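Local coordinates for protein transcriptional regulator (Cytophaga hutchinsonii, PDB 3F0C) that is probably a TetR-family transcriptional regulator that binds DNA through a helix-turn-helix domain, at residues I17-Q21 and A61-E66; F24-L29 and N104-L108; F70-M74 and Y91-R95. All coordinates share one frame; numbering follows the deposited sequence.

Contact 1. Residues I17-Q21 and A61-E66; sequences INAAQ and AVIKKE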
ATOM      1  N   ILE A  17     -19.756 -22.128  12.125  1.00 36.16           N
ATOM      2  CA  ILE A  17     -18.723 -21.458  11.383  1.00 36.51           C
ATOM      3  C   ILE A  17     -18.807 -21.741   9.842  1.00 37.09           C
ATOM      4  O   ILE A  17     -18.642 -20.830   8.997  1.00 37.26           O
ATOM      5  CB  ILE A  17     -17.338 -21.825  11.925  1.00 36.37           C
ATOM      6  CG1 ILE A  17     -17.020 -21.041  13.224  1.00 36.66           C
ATOM      7  CG2 ILE A  17     -16.280 -21.527  10.887  1.00 35.89           C
ATOM      8  CD1 ILE A  17     -17.250 -21.802  14.513  1.00 35.44           C
ATOM      9  N   ASN A  18     -19.060 -22.984   9.462  1.00 36.98           N
ATOM     10  CA  ASN A  18     -19.016 -23.326   8.041  1.00 37.48           C
ATOM     11  C   ASN A  18     -20.198 -22.698   7.247  1.00 37.29           C
ATOM     12  O   ASN A  18     -20.024 -22.114   6.148  1.00 37.27           O
ATOM     13  CB  ASN A  18     -18.953 -24.847   7.882  1.00 37.71           C
ATOM     14  CG  ASN A  18     -17.617 -25.429   8.369  1.00 39.95           C
ATOM     15  OD1 ASN A  18     -16.873 -24.804   9.153  1.00 43.55           O
ATOM     16  ND2 ASN A  18     -17.301 -26.624   7.893  1.00 43.01           N
ATOM     17  N   ALA A  19     -21.381 -22.839   7.847  1.00 36.27           N
ATOM     18  CA  ALA A  19     -22.585 -22.229   7.417  1.00 35.23           C
ATOM     19  C   ALA A  19     -22.248 -20.786   7.157  1.00 35.34           C
ATOM     20  O   ALA A  19     -22.376 -20.287   6.038  1.00 35.24           O
ATOM     21  CB  ALA A  19     -23.620 -22.369   8.530  1.00 34.22           C
ATOM     22  N   ALA A  20     -21.782 -20.124   8.209  1.00 36.12           N
ATOM     23  CA  ALA A  20     -21.463 -18.695   8.159  1.00 36.27           C
ATOM     24  C   ALA A  20     -20.518 -18.389   7.003  1.00 36.05           C
ATOM     25  O   ALA A  20     -20.764 -17.488   6.256  1.00 35.94           O
ATOM     26  CB  ALA A  20     -20.847 -18.254   9.489  1.00 35.50           C
ATOM     27  N   GLN A  21     -19.451 -19.164   6.877  1.00 36.44           N
ATOM     28  CA  GLN A  21     -18.448 -18.979   5.844  1.00 37.04           C
ATOM     29  C   GLN A  21     -19.066 -18.892   4.461  1.00 37.22           C
ATOM     30  O   GLN A  21     -18.776 -18.002   3.676  1.00 36.57           O
ATOM     31  CB  GLN A  21     -17.465 -20.153   5.888  1.00 37.31           C
ATOM     32  CG  GLN A  21     -16.405 -20.110   4.809  1.00 37.57           C
ATOM     33  CD  GLN A  21     -15.096 -20.763   5.225  1.00 40.06           C
ATOM     34  OE1 GLN A  21     -15.027 -21.519   6.195  1.00 44.23           O
ATOM     35  NE2 GLN A  21     -14.041 -20.456   4.496  1.00 41.84           N
ATOM     36  N   ALA A  61     -14.830 -15.432  13.570  1.00 31.99           N
ATOM     37  CA  ALA A  61     -14.536 -16.852  13.673  1.00 31.04           C
ATOM     38  C   ALA A  61     -14.236 -17.264  12.270  1.00 31.02           C
ATOM     39  O   ALA A  61     -13.221 -17.876  11.999  1.00 31.90           O
ATOM     40  CB  ALA A  61     -15.718 -17.629  14.232  1.00 30.38           C
ATOM     41  N   VAL A  62     -15.101 -16.868  11.347  1.00 30.66           N
ATOM     42  CA  VAL A  62     -14.878 -17.197   9.967  1.00 30.46           C
ATOM     43  C   VAL A  62     -13.545 -16.668   9.442  1.00 30.95           C
ATOM     44  O   VAL A  62     -12.936 -17.343   8.621  1.00 31.29           O
ATOM     45  CB  VAL A  62     -15.985 -16.680   9.047  1.00 30.32           C
ATOM     46  CG1 VAL A  62     -15.766 -17.239   7.620  1.00 28.27           C
ATOM     47  CG2 VAL A  62     -17.392 -17.001   9.637  1.00 29.60           C
ATOM     48  N   ILE A  63     -13.116 -15.471   9.874  1.00 31.10           N
ATOM     49  CA  ILE A  63     -11.828 -14.929   9.436  1.00 31.18           C
ATOM     50  C   ILE A  63     -10.766 -15.811   9.997  1.00 32.06           C
ATOM     51  O   ILE A  63      -9.845 -16.208   9.278  1.00 31.83           O
ATOM     52  CB  ILE A  63     -11.508 -13.506   9.943  1.00 31.20           C
ATOM     53  CG1 ILE A  63     -12.485 -12.491   9.377  1.00 31.18           C
ATOM     54  CG2 ILE A  63     -10.103 -13.119   9.556  1.00 28.67           C
ATOM     55  CD1 ILE A  63     -12.699 -12.623   7.919  1.00 32.71           C
ATOM     56  N   LYS A  64     -10.874 -16.121  11.284  1.00 32.96           N
ATOM     57  CA  LYS A  64      -9.849 -16.962  11.878  1.00 34.11           C
ATOM     58  C   LYS A  64      -9.844 -18.359  11.227  1.00 33.76           C
ATOM     59  O   LYS A  64      -8.769 -18.894  10.989  1.00 34.31           O
ATOM     60  CB  LYS A  64      -9.892 -17.033  13.417  1.00 34.41           C
ATOM     61  CG  LYS A  64      -9.576 -15.634  13.991  1.00 38.35           C
ATOM     62  CD  LYS A  64      -9.568 -15.488  15.549  1.00 43.28           C
ATOM     63  CE  LYS A  64      -9.276 -13.965  16.005  1.00 44.72           C
ATOM     64  NZ  LYS A  64      -7.899 -13.389  15.609  1.00 45.36           N
ATOM     65  N   LYS A  65     -10.988 -18.930  10.858  1.00 33.14           N
ATOM     66  CA  LYS A  65     -10.920 -20.248  10.214  1.00 32.51           C
ATOM     67  C   LYS A  65     -10.109 -20.125   8.955  1.00 32.80           C
ATOM     68  O   LYS A  65      -9.324 -21.000   8.651  1.00 33.20           O
ATOM     69  CB  LYS A  65     -12.279 -20.861   9.870  1.00 31.98           C
ATOM     70  CG  LYS A  65     -12.170 -22.241   9.144  1.00 30.20           C
ATOM     71  CD  LYS A  65     -13.542 -22.845   8.769  1.00 29.38           C
ATOM     72  CE  LYS A  65     -13.468 -23.850   7.613  1.00 28.60           C
ATOM     73  NZ  LYS A  65     -14.693 -24.698   7.452  1.00 27.25           N
ATOM     74  N   GLU A  66     -10.308 -19.029   8.232  1.00 33.09           N
ATOM     75  CA  GLU A  66      -9.692 -18.822   6.924  1.00 33.26           C
ATOM     76  C   GLU A  66      -8.190 -18.620   7.083  1.00 32.78           C
ATOM     77  O   GLU A  66      -7.387 -19.151   6.342  1.00 32.11           O
ATOM     78  CB  GLU A  66     -10.307 -17.591   6.261  1.00 33.76           C
ATOM     79  CG  GLU A  66     -10.223 -17.575   4.759  1.00 35.76           C
ATOM     80  CD  GLU A  66     -11.242 -18.500   4.134  1.00 39.18           C
ATOM     81  OE1 GLU A  66     -12.279 -18.766   4.790  1.00 39.31           O
ATOM     82  OE2 GLU A  66     -10.996 -18.964   2.990  1.00 42.21           O
TER

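Contact 2. Residues F24-L29 and N104-L108; sequences FAHYGL and NLSKL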
ATOM      1  N   PHE A  24     -21.350 -15.742   4.000  1.00 39.57           N
ATOM      2  CA  PHE A  24     -20.596 -14.560   3.844  1.00 39.67           C
ATOM      3  C   PHE A  24     -19.873 -14.628   2.492  1.00 39.47           C
ATOM      4  O   PHE A  24     -19.744 -13.623   1.816  1.00 39.66           O
ATOM      5  CB  PHE A  24     -19.598 -14.436   4.976  1.00 40.21           C
ATOM      6  CG  PHE A  24     -20.207 -14.276   6.357  1.00 40.69           C
ATOM      7  CD1 PHE A  24     -21.364 -13.548   6.559  1.00 42.77           C
ATOM      8  CD2 PHE A  24     -19.561 -14.808   7.460  1.00 41.26           C
ATOM      9  CE1 PHE A  24     -21.876 -13.370   7.857  1.00 44.29           C
ATOM     10  CE2 PHE A  24     -20.064 -14.645   8.753  1.00 43.01           C
ATOM     11  CZ  PHE A  24     -21.219 -13.921   8.956  1.00 43.47           C
ATOM     12  N   ALA A  25     -19.435 -15.810   2.075  1.00 38.87           N
ATOM     13  CA  ALA A  25     -18.755 -15.941   0.793  1.00 37.89           C
ATOM     14  C   ALA A  25     -19.661 -15.533  -0.330  1.00 37.43           C
ATOM     15  O   ALA A  25     -19.225 -14.862  -1.247  1.00 38.19           O
ATOM     16  CB  ALA A  25     -18.317 -17.330   0.585  1.00 37.89           C
ATOM     17  N   HIS A  26     -20.922 -15.933  -0.254  1.00 37.21           N
ATOM     18  CA  HIS A  26     -21.915 -15.675  -1.322  1.00 37.03           C
ATOM     19  C   HIS A  26     -22.555 -14.319  -1.257  1.00 36.01           C
ATOM     20  O   HIS A  26     -22.778 -13.677  -2.282  1.00 35.76           O
ATOM     21  CB  HIS A  26     -23.026 -16.724  -1.307  1.00 37.37           C
ATOM     22  CG  HIS A  26     -22.659 -17.939  -2.077  1.00 40.52           C
ATOM     23  ND1 HIS A  26     -21.640 -18.776  -1.679  1.00 43.53           N
ATOM     24  CD2 HIS A  26     -23.092 -18.405  -3.273  1.00 43.41           C
ATOM     25  CE1 HIS A  26     -21.486 -19.729  -2.583  1.00 44.29           C
ATOM     26  NE2 HIS A  26     -22.352 -19.526  -3.560  1.00 44.11           N
ATOM     27  N   TYR A  27     -22.852 -13.881  -0.048  1.00 35.07           N
ATOM     28  CA  TYR A  27     -23.637 -12.690   0.128  1.00 34.17           C
ATOM     29  C   TYR A  27     -22.967 -11.567   0.876  1.00 34.26           C
ATOM     30  O   TYR A  27     -23.399 -10.444   0.767  1.00 34.19           O
ATOM     31  CB  TYR A  27     -24.885 -13.083   0.851  1.00 33.92           C
ATOM     32  CG  TYR A  27     -25.694 -14.088   0.071  1.00 32.84           C
ATOM     33  CD1 TYR A  27     -26.271 -13.755  -1.109  1.00 32.56           C
ATOM     34  CD2 TYR A  27     -25.900 -15.362   0.534  1.00 32.80           C
ATOM     35  CE1 TYR A  27     -27.011 -14.677  -1.824  1.00 32.99           C
ATOM     36  CE2 TYR A  27     -26.673 -16.284  -0.175  1.00 30.20           C
ATOM     37  CZ  TYR A  27     -27.208 -15.937  -1.332  1.00 30.54           C
ATOM     38  OH  TYR A  27     -27.951 -16.836  -2.031  1.00 31.19           O
ATOM     39  N   GLY A  28     -21.926 -11.859   1.646  1.00 34.51           N
ATOM     40  CA  GLY A  28     -21.301 -10.862   2.511  1.00 34.25           C
ATOM     41  C   GLY A  28     -21.956 -10.781   3.880  1.00 34.39           C
ATOM     42  O   GLY A  28     -22.915 -11.491   4.168  1.00 34.09           O
ATOM     43  N   LEU A  29     -21.414  -9.869   4.693  1.00 34.70           N
ATOM     44  CA  LEU A  29     -21.697  -9.697   6.120  1.00 34.56           C
ATOM     45  C   LEU A  29     -22.962  -8.865   6.339  1.00 35.03           C
ATOM     46  O   LEU A  29     -23.783  -9.131   7.205  1.00 35.76           O
ATOM     47  CB  LEU A  29     -20.470  -9.028   6.798  1.00 34.01           C
ATOM     48  CG  LEU A  29     -20.367  -8.748   8.321  1.00 33.86           C
ATOM     49  CD1 LEU A  29     -20.762  -9.923   9.255  1.00 30.96           C
ATOM     50  CD2 LEU A  29     -18.940  -8.289   8.632  1.00 32.51           C
ATOM     51  N   ASN A 104     -13.678 -11.679  -0.821  1.00 35.10           N
ATOM     52  CA  ASN A 104     -14.918 -12.337  -1.204  1.00 35.60           C
ATOM     53  C   ASN A 104     -15.852 -12.511   0.002  1.00 34.93           C
ATOM     54  O   ASN A 104     -17.041 -12.407  -0.144  1.00 34.35           O
ATOM     55  CB  ASN A 104     -14.530 -13.642  -1.953  1.00 36.26           C
ATOM     56  CG  ASN A 104     -15.708 -14.598  -2.241  1.00 38.97           C
ATOM     57  OD1 ASN A 104     -16.775 -14.231  -2.796  1.00 41.92           O
ATOM     58  ND2 ASN A 104     -15.471 -15.882  -1.914  1.00 41.50           N
ATOM     59  N   LEU A 105     -15.313 -12.708   1.197  1.00 35.12           N
ATOM     60  CA  LEU A 105     -16.133 -12.700   2.415  1.00 35.24           C
ATOM     61  C   LEU A 105     -16.531 -11.305   2.893  1.00 35.50           C
ATOM     62  O   LEU A 105     -17.611 -11.161   3.459  1.00 34.86           O
ATOM     63  CB  LEU A 105     -15.398 -13.371   3.565  1.00 35.13           C
ATOM     64  CG  LEU A 105     -14.964 -14.818   3.407  1.00 35.68           C
ATOM     65  CD1 LEU A 105     -13.958 -15.163   4.506  1.00 35.69           C
ATOM     66  CD2 LEU A 105     -16.162 -15.770   3.405  1.00 36.57           C
ATOM     67  N   SER A 106     -15.664 -10.301   2.699  1.00 36.22           N
ATOM     68  CA  SER A 106     -15.826  -8.984   3.370  1.00 36.96           C
ATOM     69  C   SER A 106     -16.583  -7.894   2.578  1.00 38.01           C
ATOM     70  O   SER A 106     -17.501  -7.276   3.143  1.00 38.88           O
ATOM     71  CB  SER A 106     -14.485  -8.422   3.855  1.00 36.93           C
ATOM     72  OG  SER A 106     -13.785  -7.756   2.824  1.00 35.81           O
ATOM     73  N   LYS A 107     -16.205  -7.673   1.323  1.00 38.15           N
ATOM     74  CA  LYS A 107     -16.855  -6.665   0.493  1.00 38.38           C
ATOM     75  C   LYS A 107     -17.263  -5.451   1.319  1.00 39.21           C
ATOM     76  O   LYS A 107     -18.448  -5.208   1.543  1.00 38.91           O
ATOM     77  CB  LYS A 107     -18.080  -7.258  -0.208  1.00 38.01           C
ATOM     78  CG  LYS A 107     -18.420  -8.673   0.228  1.00 37.86           C
ATOM     79  CD  LYS A 107     -19.331  -9.357  -0.778  1.00 35.54           C
ATOM     80  CE  LYS A 107     -19.162 -10.868  -0.740  1.00 33.89           C
ATOM     81  NZ  LYS A 107     -19.638 -11.512  -1.995  1.00 32.40           N
ATOM     82  N   LEU A 108     -16.270  -4.687   1.769  1.00 40.13           N
ATOM     83  CA  LEU A 108     -16.522  -3.496   2.570  1.00 41.41           C
ATOM     84  C   LEU A 108     -15.234  -2.770   2.941  1.00 42.53           C
ATOM     85  O   LEU A 108     -14.253  -2.811   2.201  1.00 42.31           O
ATOM     86  CB  LEU A 108     -17.331  -3.852   3.819  1.00 41.09           C
TER

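Contact 3. Residues F70-M74 and Y91-R95; sequences FFDEM and YVKLR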
ATOM      1  N   PHE A  70      -4.778 -21.127   5.730  1.00 28.89           N
ATOM      2  CA  PHE A  70      -3.622 -20.672   4.992  1.00 28.58           C
ATOM      3  C   PHE A  70      -2.438 -21.420   5.526  1.00 29.76           C
ATOM      4  O   PHE A  70      -1.575 -21.874   4.770  1.00 29.92           O
ATOM      5  CB  PHE A  70      -3.429 -19.171   5.155  1.00 27.82           C
ATOM      6  CG  PHE A  70      -2.159 -18.656   4.568  1.00 24.83           C
ATOM      7  CD1 PHE A  70      -1.969 -18.641   3.195  1.00 24.35           C
ATOM      8  CD2 PHE A  70      -1.145 -18.189   5.385  1.00 22.36           C
ATOM      9  CE1 PHE A  70      -0.799 -18.162   2.648  1.00 22.98           C
ATOM     10  CE2 PHE A  70       0.014 -17.696   4.851  1.00 20.79           C
ATOM     11  CZ  PHE A  70       0.202 -17.682   3.500  1.00 21.23           C
ATOM     12  N   PHE A  71      -2.425 -21.573   6.839  1.00 30.99           N
ATOM     13  CA  PHE A  71      -1.301 -22.170   7.533  1.00 32.45           C
ATOM     14  C   PHE A  71      -1.189 -23.666   7.310  1.00 33.56           C
ATOM     15  O   PHE A  71      -0.111 -24.219   7.045  1.00 33.26           O
ATOM     16  CB  PHE A  71      -1.455 -21.907   9.006  1.00 32.35           C
ATOM     17  CG  PHE A  71      -1.256 -20.484   9.375  1.00 34.86           C
ATOM     18  CD1 PHE A  71      -0.143 -19.781   8.924  1.00 38.74           C
ATOM     19  CD2 PHE A  71      -2.159 -19.829  10.175  1.00 36.72           C
ATOM     20  CE1 PHE A  71       0.064 -18.433   9.292  1.00 39.17           C
ATOM     21  CE2 PHE A  71      -1.950 -18.486  10.535  1.00 38.18           C
ATOM     22  CZ  PHE A  71      -0.840 -17.796  10.095  1.00 37.17           C
ATOM     23  N   ASP A  72      -2.325 -24.319   7.428  1.00 35.13           N
ATOM     24  CA  ASP A  72      -2.459 -25.672   6.963  1.00 37.01           C
ATOM     25  C   ASP A  72      -1.900 -25.913   5.549  1.00 37.67           C
ATOM     26  O   ASP A  72      -1.208 -26.896   5.301  1.00 38.39           O
ATOM     27  CB  ASP A  72      -3.939 -26.050   6.998  1.00 37.92           C
ATOM     28  CG  ASP A  72      -4.425 -26.367   8.403  1.00 40.25           C
ATOM     29  OD1 ASP A  72      -3.718 -26.009   9.380  1.00 42.98           O
ATOM     30  OD2 ASP A  72      -5.504 -26.997   8.524  1.00 43.90           O
ATOM     31  N   GLU A  73      -2.207 -25.046   4.608  1.00 38.41           N
ATOM     32  CA  GLU A  73      -1.711 -25.268   3.276  1.00 39.40           C
ATOM     33  C   GLU A  73      -0.215 -24.975   3.213  1.00 39.65           C
ATOM     34  O   GLU A  73       0.493 -25.582   2.416  1.00 39.40           O
ATOM     35  CB  GLU A  73      -2.464 -24.398   2.285  1.00 40.10           C
ATOM     36  CG  GLU A  73      -2.547 -25.027   0.914  1.00 42.93           C
ATOM     37  CD  GLU A  73      -3.612 -26.120   0.846  1.00 47.14           C
ATOM     38  OE1 GLU A  73      -4.321 -26.314   1.871  1.00 49.79           O
ATOM     39  OE2 GLU A  73      -3.756 -26.777  -0.227  1.00 49.26           O
HETATM   40  N   MSE A  74       0.254 -24.029   4.032  1.00 40.02           N
HETATM   41  CA  MSE A  74       1.672 -23.705   4.114  1.00 40.38           C
HETATM   42  C   MSE A  74       2.472 -24.874   4.619  1.00 39.96           C
HETATM   43  O   MSE A  74       3.507 -25.240   4.046  1.00 39.35           O
HETATM   44  CB  MSE A  74       1.891 -22.539   5.055  1.00 41.01           C
HETATM   45  CG  MSE A  74       1.694 -21.230   4.395  1.00 43.60           C
HETATM   46 SE   MSE A  74       2.857 -21.054   2.800  0.95 51.56          SE
HETATM   47  CE  MSE A  74       4.233 -19.809   3.436  1.00 49.22           C
ATOM     48  N   TYR A  91       4.275 -20.003  -2.064  1.00 48.04           N
ATOM     49  CA  TYR A  91       3.781 -19.172  -0.980  1.00 47.62           C
ATOM     50  C   TYR A  91       3.064 -17.950  -1.492  1.00 46.79           C
ATOM     51  O   TYR A  91       1.964 -17.612  -1.051  1.00 45.81           O
ATOM     52  CB  TYR A  91       4.958 -18.735  -0.080  1.00 48.00           C
ATOM     53  CG  TYR A  91       4.773 -17.391   0.575  1.00 47.88           C
ATOM     54  CD1 TYR A  91       3.759 -17.178   1.510  1.00 49.29           C
ATOM     55  CD2 TYR A  91       5.599 -16.341   0.257  1.00 46.75           C
ATOM     56  CE1 TYR A  91       3.578 -15.949   2.109  1.00 48.95           C
ATOM     57  CE2 TYR A  91       5.447 -15.112   0.843  1.00 47.82           C
ATOM     58  CZ  TYR A  91       4.431 -14.900   1.771  1.00 49.35           C
ATOM     59  OH  TYR A  91       4.276 -13.640   2.351  1.00 47.65           O
ATOM     60  N   VAL A  92       3.726 -17.268  -2.408  1.00 46.31           N
ATOM     61  CA  VAL A  92       3.132 -16.098  -2.996  1.00 46.04           C
ATOM     62  C   VAL A  92       1.752 -16.456  -3.560  1.00 45.80           C
ATOM     63  O   VAL A  92       0.781 -15.746  -3.286  1.00 45.47           O
ATOM     64  CB  VAL A  92       3.989 -15.481  -4.103  1.00 45.74           C
ATOM     65  CG1 VAL A  92       3.372 -14.182  -4.540  1.00 45.89           C
ATOM     66  CG2 VAL A  92       5.380 -15.223  -3.623  1.00 45.34           C
ATOM     67  N   LYS A  93       1.661 -17.560  -4.308  1.00 45.57           N
ATOM     68  CA  LYS A  93       0.369 -17.991  -4.864  1.00 45.65           C
ATOM     69  C   LYS A  93      -0.636 -18.182  -3.748  1.00 45.23           C
ATOM     70  O   LYS A  93      -1.804 -17.813  -3.870  1.00 44.97           O
ATOM     71  CB  LYS A  93       0.503 -19.282  -5.666  1.00 45.93           C
ATOM     72  CG  LYS A  93       1.345 -19.154  -6.995  1.00 48.80           C
ATOM     73  CD  LYS A  93       1.524 -20.488  -7.842  1.00 50.99           C
ATOM     74  CE  LYS A  93       2.352 -20.250  -9.153  1.00 51.82           C
ATOM     75  NZ  LYS A  93       2.578 -21.486  -9.990  1.00 52.50           N
ATOM     76  N   LEU A  94      -0.180 -18.759  -2.651  1.00 44.80           N
ATOM     77  CA  LEU A  94      -1.096 -19.140  -1.628  1.00 44.57           C
ATOM     78  C   LEU A  94      -1.518 -17.867  -0.929  1.00 44.41           C
ATOM     79  O   LEU A  94      -2.703 -17.679  -0.623  1.00 46.13           O
ATOM     80  CB  LEU A  94      -0.438 -20.092  -0.670  1.00 44.56           C
ATOM     81  CG  LEU A  94      -1.397 -20.830   0.247  1.00 46.41           C
ATOM     82  CD1 LEU A  94      -2.307 -21.647  -0.612  1.00 46.53           C
ATOM     83  CD2 LEU A  94      -0.663 -21.747   1.312  1.00 47.27           C
ATOM     84  N   ARG A  95      -0.562 -16.984  -0.660  1.00 42.47           N
ATOM     85  CA  ARG A  95      -0.871 -15.717  -0.006  1.00 40.37           C
ATOM     86  C   ARG A  95      -1.890 -14.935  -0.828  1.00 39.30           C
ATOM     87  O   ARG A  95      -2.826 -14.344  -0.291  1.00 38.89           O
ATOM     88  CB  ARG A  95       0.400 -14.887   0.188  1.00 40.41           C
ATOM     89  CG  ARG A  95       0.214 -13.664   1.069  1.00 38.72           C
ATOM     90  CD  ARG A  95      -0.620 -13.988   2.298  1.00 39.02           C
ATOM     91  NE  ARG A  95      -0.730 -12.848   3.202  1.00 38.15           N
ATOM     92  CZ  ARG A  95      -1.797 -12.061   3.286  1.00 37.88           C
ATOM     93  NH1 ARG A  95      -1.809 -11.045   4.139  1.00 37.81           N
ATOM     94  NH2 ARG A  95      -2.853 -12.290   2.519  1.00 37.06           N
TER

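Contact 1. Residues I17-Q21 and A61-E66
The amide of Asn18 meets the end of Lys65 with a face: NZ stands above the carbonyl plane, 60° out of it, and gives OD1 a hydrogen bond of 2.8 Å (Lys65 NZ to Asn18 OD1). The ammonium thus approaches from over the amide and not along a lone pair. Gln21 offers its own amide to the same lysine from another direction, its OE1 lying against the shaft of Lys65, 3.1 Å from CE, where the two side chains cross at about a right angle. At the other end of that amide, NE2 lies near Glu66 OE1 with the amide and carboxylate planes 74° apart, and without the direction of a hydrogen bond. Gln21 gets there because CG is anti to the backbone N and the chain beyond runs extended. Beside these polar groups the helices pack through aliphatic side chains. Val62 spreads its two methyls, CG1 against Gln21 CA at 3.7 Å and CG2 against Ala20 CB, while Ile17 puts CG1 on Ala61 CB at 3.8 Å and CG2 beside Lys65 CD. Phe52 touches both Ile17 and Ala61, and Ile37 of helix 34-41 backs Ala20. The segment axes pass 9.5 Å apart at 92°, nearly perpendicular. Such a crossing, between the first helix and the long helix that follows the helix-turn-helix, is characteristic of the N-terminal DNA-binding domain of TetR-type regulators.

Contact 2. Residues F24-L29 and N104-L108
Leu105 rests one methyl on the last turn of helix 12-27: its CD2 lies 3.5 Å from Ala25 N and 3.9 Å from Ala25 CB, and also reaches Phe24 CB. Ala25 has little beyond its backbone to interpose, and the two chains come correspondingly near, with CA of Ala25 and CA of Leu105 4.5 Å apart. Leu105 CG is anti to its carbonyl carbon (chi1 -59°), a choice that sends the methyl across to Ala25. As modelled, Lys107 NZ is placed for a weak hydrogen bond of 3.5 Å to Ala25 O, though the position of this side chain is doubtful. Around these partners both helices end, Gly28 and Lys107 leaving helical geometry with positive phi. Gly28 N still bonds Phe24 O at 2.8 Å, closing the turn, and its CA passes 3.8 Å from Leu105 O; at the backbone angles of Gly28 a side chain would press on the preceding carbonyl O. Farther out, Gly28 O accepts a hydrogen bond from Thr32, and the ring of Phe24 turns from the contact to meet Phe59. Helix 55-78 completes the setting: Val62 touches Phe24 and Glu66 touches Leu105, so the ends of helix 12-27 and helix 84-106 meet beside that longer helix.

Contact 3. Residues F70-M74 and Y91-R95
Leu94 is the main bump, and the hollow that takes it is formed by Phe70, Glu73 and Met74, one turn of the facing helix. Its CD2 methyl touches Glu73 CB, Phe70 O at 3.6 Å and Met74 SE at 3.9 Å, while CD1 lies along Glu73 CG. With CG anti to the backbone N (chi1 -165°), Leu94 aims both methyls at this opening. The complementary bump is the ring of Phe70, which enters a notch between Tyr91, Leu94 and Arg95. Its edge leads: CE1 abuts Arg95 N at 3.5 Å, and CZ meets Tyr91 CE1 at 4.0 Å, also edge to edge, while Leu94 CG approaches the ring obliquely. Met74 CG covers one face of this ring, 3.9 Å above its plane and offset toward the rim. An alanine in place of Phe70 is likely to open a gap in this notch, leaving Leu94 and Tyr91 without their aromatic neighbour and Met74 freer to turn. Met74, present as selenomethionine, is bent so that its CE lies against Tyr91 CD1; its SE sits 5.5 Å from the ring centroid, an oblique Met-aromatic contact. The polar ends of Tyr91 and Arg95 point past the apolar seam to Glu131, which takes a hydrogen bond from the hydroxyl and a salt bridge from NE. Phe127, on the same helix 118-145, adds its ring beside Phe70. The segment axes are 10.6 Å apart and run at 162°, close to antiparallel. Antiparallel packing of long helices with a largely apolar interior is characteristic of the all-helical C-terminal domain of TetR-family regulators, the part that in relatives binds ligand and forms dimers.

Overall arrangement
Helix 12-27 opens two loops from the N terminus. Contact 1 closes the first when helix 55-78 returns to it, after helices 34-41 and 45-51. Contact 2 begins inside that loop and closes only at the end of helix 84-106, so the two cross; they also touch, Leu105 packing on Gln21. Contact 3 follows contact 1 in series and is nested within the loop of contact 2, where helix 84-106 folds back along helix 55-78. Its centre lies about 17 Å from that of contact 1 and 21 Å from that of contact 2. Together they tie the probable DNA-binding head to the helical body through helices 55-78 and 84-106.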